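Local coordinates for L-threonine 3-dehydrogenase (Clostridioides difficile, PDB 7OL1), which probably oxidises the hydroxyl group of L-threonine as an NAD(P)-dependent dehydrogenase, at residues 260-265 against 313-318. Residues are numbered along the deposited sequence; the frame is centred on the assembly and turned at random.
Sequences FNITAM and WNFKFS
Trp-313 drives the edge of its indole into the face of Phe-260, an edge-to-face pair with ring planes at 76° and the phenyl and five-membered ring centroids 4.1 Å apart. The indole nitrogen leads: NE1 sits over the middle of the phenyl ring, 3.2 Å from CD2 of Phe-260, so the N-H edge is received by the aromatic face. With CG of Trp-313 set between its backbone N and carbonyl carbon (chi1 51°), the indole reaches across to the strand. Two CH-pi contacts continue the row. CG2 of Ile-262 hangs over the centre of the Phe-315 ring, 3.8 Å from its centroid and 12° from the normal, and also approaches CZ2 of Trp-313 at 4.1 Å, so this methyl touches both aromatic groups. Farther along, CA of Ala-264 lies above the Phe-317 ring, toward its rim, while CB meets CD1 of Phe-317 at 3.6 Å. The carbonyl O of Thr-263 faces the edge of the Phe-315 ring in its plane, 3.2 Å from CE2. No hydrogen bond links 260-265 to 313-318; the Thr-263 hydroxyl bonds instead to Asp-232. Ala-309 of helix 307-313 and Met-234 of strand 232-235 add to the apolar surroundings. The segments run in roughly the same direction. Trp-313 packs on strand 260-261, which pairs in parallel with strand 184-194, and Phe-315 and Phe-317, in the loop after helix 307-313, on residues 262-264 beyond it. This joins the C-terminal helical region to the main sheet of an extended short-chain dehydrogenase/reductase with a Rossmann-type fold.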
ATOM      1  N   PHE A 260      13.039   6.109   4.833  1.00 51.90           N
ATOM      2  CA  PHE A 260      13.476   6.902   6.004  1.00 47.24           C
ATOM      3  C   PHE A 260      12.988   8.323   5.837  1.00 44.40           C
ATOM      4  O   PHE A 260      13.300   8.876   4.799  1.00 56.09           O
ATOM      5  CB  PHE A 260      14.998   6.948   6.100  1.00 45.40           C
ATOM      6  CG  PHE A 260      15.651   5.709   6.645  1.00 46.45           C
ATOM      7  CD1 PHE A 260      15.841   5.560   8.002  1.00 52.89           C
ATOM      8  CD2 PHE A 260      16.169   4.738   5.812  1.00 48.61           C
ATOM      9  CE1 PHE A 260      16.483   4.442   8.521  1.00 59.71           C
ATOM     10  CE2 PHE A 260      16.801   3.615   6.332  1.00 56.68           C
ATOM     11  CZ  PHE A 260      16.944   3.457   7.686  1.00 59.29           C
ATOM     12  N   ASN A 261      12.301   8.883   6.834  1.00 47.67           N
ATOM     13  CA  ASN A 261      12.080  10.344   6.930  1.00 48.60           C
ATOM     14  C   ASN A 261      13.432  11.050   6.880  1.00 50.12           C
ATOM     15  O   ASN A 261      14.383  10.618   7.600  1.00 52.19           O
ATOM     16  CB  ASN A 261      11.474  10.784   8.247  1.00 59.58           C
ATOM     17  CG  ASN A 261      10.062  10.332   8.458  1.00 65.96           C
ATOM     18  OD1 ASN A 261       9.381   9.951   7.511  1.00 60.72           O
ATOM     19  ND2 ASN A 261       9.638  10.400   9.710  1.00 71.99           N
ATOM     20  N   ILE A 262      13.524  12.105   6.086  1.00 46.01           N
ATOM     21  CA  ILE A 262      14.689  13.010   6.166  1.00 48.99           C
ATOM     22  C   ILE A 262      14.141  14.411   6.026  1.00 51.50           C
ATOM     23  O   ILE A 262      13.048  14.571   5.480  1.00 54.56           O
ATOM     24  CB  ILE A 262      15.759  12.703   5.110  1.00 51.45           C
ATOM     25  CG1 ILE A 262      15.216  12.809   3.691  1.00 60.88           C
ATOM     26  CG2 ILE A 262      16.396  11.356   5.336  1.00 55.06           C
ATOM     27  CD1 ILE A 262      16.327  12.826   2.640  1.00 63.05           C
ATOM     28  N   THR A 263      14.869  15.372   6.564  1.00 58.71           N
ATOM     29  CA  THR A 263      14.511  16.803   6.464  1.00 61.65           C
ATOM     30  C   THR A 263      15.702  17.622   6.952  1.00 65.94           C
ATOM     31  O   THR A 263      16.617  17.033   7.610  1.00 62.98           O
ATOM     32  CB  THR A 263      13.225  17.106   7.227  1.00 61.21           C
ATOM     33  OG1 THR A 263      12.829  18.425   6.850  1.00 66.10           O
ATOM     34  CG2 THR A 263      13.435  16.962   8.715  1.00 61.48           C
ATOM     35  N   ALA A 264      15.706  18.893   6.549  1.00 64.80           N
ATOM     36  CA  ALA A 264      16.761  19.886   6.839  1.00 71.94           C
ATOM     37  C   ALA A 264      16.147  21.123   7.492  1.00 70.12           C
ATOM     38  O   ALA A 264      16.896  21.850   8.151  1.00 72.40           O
ATOM     39  CB  ALA A 264      17.452  20.259   5.552  1.00 78.75           C
ATOM     40  N   MET A 265      14.845  21.347   7.281  1.00 69.34           N
ATOM     41  CA  MET A 265      14.144  22.597   7.661  1.00 74.93           C
ATOM     42  C   MET A 265      12.626  22.424   7.465  1.00 72.25           C
ATOM     43  O   MET A 265      12.241  21.545   6.695  1.00 75.91           O
ATOM     44  CB  MET A 265      14.698  23.817   6.891  1.00 75.91           C
ATOM     45  CG  MET A 265      14.753  23.722   5.364  1.00 87.90           C
ATOM     46  SD  MET A 265      15.869  24.938   4.489  1.00 83.95           S
ATOM     47  CE  MET A 265      17.470  24.209   4.798  1.00 80.86           C
ATOM     48  N   TRP A 313      22.146   5.319   9.814  1.00 56.25           N
ATOM     49  CA  TRP A 313      23.103   5.500   8.684  1.00 59.73           C
ATOM     50  C   TRP A 313      23.643   6.932   8.676  1.00 65.68           C
ATOM     51  O   TRP A 313      24.273   7.321   7.680  1.00 64.25           O
ATOM     52  CB  TRP A 313      22.464   5.123   7.324  1.00 59.34           C
ATOM     53  CG  TRP A 313      21.135   5.746   7.002  1.00 50.53           C
ATOM     54  CD1 TRP A 313      19.891   5.270   7.341  1.00 56.09           C
ATOM     55  CD2 TRP A 313      20.898   6.928   6.221  1.00 42.28           C
ATOM     56  NE1 TRP A 313      18.903   6.096   6.854  1.00 53.27           N
ATOM     57  CE2 TRP A 313      19.500   7.123   6.162  1.00 44.32           C
ATOM     58  CE3 TRP A 313      21.717   7.832   5.558  1.00 48.09           C
ATOM     59  CZ2 TRP A 313      18.923   8.194   5.488  1.00 44.87           C
ATOM     60  CZ3 TRP A 313      21.139   8.876   4.857  1.00 49.76           C
ATOM     61  CH2 TRP A 313      19.761   9.058   4.831  1.00 46.77           C
ATOM     62  N   ASN A 314      23.421   7.678   9.755  1.00 65.47           N
ATOM     63  CA  ASN A 314      24.138   8.947  10.016  1.00 64.26           C
ATOM     64  C   ASN A 314      23.729   9.975   8.958  1.00 61.54           C
ATOM     65  O   ASN A 314      24.603  10.695   8.411  1.00 60.29           O
ATOM     66  CB  ASN A 314      25.648   8.706  10.086  1.00 67.09           C
ATOM     67  CG  ASN A 314      26.391   9.927  10.584  1.00 73.40           C
ATOM     68  OD1 ASN A 314      25.808  10.837  11.183  1.00 77.61           O
ATOM     69  ND2 ASN A 314      27.676   9.981  10.296  1.00 77.21           N
ATOM     70  N   PHE A 315      22.431  10.073   8.691  1.00 63.03           N
ATOM     71  CA  PHE A 315      21.879  11.185   7.879  1.00 61.41           C
ATOM     72  C   PHE A 315      22.488  12.494   8.402  1.00 59.32           C
ATOM     73  O   PHE A 315      22.423  12.788   9.598  1.00 73.03           O
ATOM     74  CB  PHE A 315      20.351  11.165   7.894  1.00 57.01           C
ATOM     75  CG  PHE A 315      19.713  12.419   7.357  1.00 51.67           C
ATOM     76  CD1 PHE A 315      19.848  12.771   6.026  1.00 56.02           C
ATOM     77  CD2 PHE A 315      18.948  13.229   8.177  1.00 49.54           C
ATOM     78  CE1 PHE A 315      19.222  13.907   5.525  1.00 62.34           C
ATOM     79  CE2 PHE A 315      18.327  14.371   7.684  1.00 58.05           C
ATOM     80  CZ  PHE A 315      18.456  14.704   6.353  1.00 68.57           C
ATOM     81  N   LYS A 316      23.106  13.243   7.504  1.00 66.35           N
ATOM     82  CA  LYS A 316      23.785  14.529   7.771  1.00 66.81           C
ATOM     83  C   LYS A 316      23.076  15.538   6.873  1.00 62.03           C
ATOM     84  O   LYS A 316      22.131  15.140   6.225  1.00 74.15           O
ATOM     85  CB  LYS A 316      25.277  14.257   7.558  1.00 80.56           C
ATOM     86  CG  LYS A 316      26.282  15.415   7.606  1.00 93.65           C
ATOM     87  CD  LYS A 316      27.720  14.921   7.380  1.00 98.91           C
ATOM     88  CE  LYS A 316      27.846  13.417   7.611  1.00104.17           C
ATOM     89  NZ  LYS A 316      29.238  12.916   7.559  1.00109.93           N
ATOM     90  N   PHE A 317      23.446  16.809   6.928  1.00 75.69           N
ATOM     91  CA  PHE A 317      22.967  17.864   6.001  1.00 79.82           C
ATOM     92  C   PHE A 317      23.653  19.193   6.346  1.00 79.98           C
ATOM     93  O   PHE A 317      24.054  19.350   7.500  1.00 91.47           O
ATOM     94  CB  PHE A 317      21.446  17.941   6.047  1.00 68.92           C
ATOM     95  CG  PHE A 317      20.880  18.673   7.224  1.00 72.32           C
ATOM     96  CD1 PHE A 317      20.711  20.049   7.174  1.00 72.67           C
ATOM     97  CD2 PHE A 317      20.472  17.985   8.356  1.00 73.55           C
ATOM     98  CE1 PHE A 317      20.121  20.723   8.235  1.00 71.77           C
ATOM     99  CE2 PHE A 317      19.881  18.660   9.412  1.00 68.25           C
ATOM    100  CZ  PHE A 317      19.695  20.024   9.342  1.00 67.71           C
ATOM    101  N   SER A 318      23.764  20.100   5.367  1.00 80.73           N
ATOM    102  CA  SER A 318      24.692  21.265   5.365  1.00 71.79           C
ATOM    103  C   SER A 318      23.942  22.596   5.296  1.00 70.79           C
ATOM    104  O   SER A 318      24.476  23.567   5.845  1.00 81.72           O
ATOM    105  CB  SER A 318      25.704  21.153   4.250  1.00 67.62           C
ATOM    106  OG  SER A 318      26.551  20.022   4.460  1.00 65.33           O
TER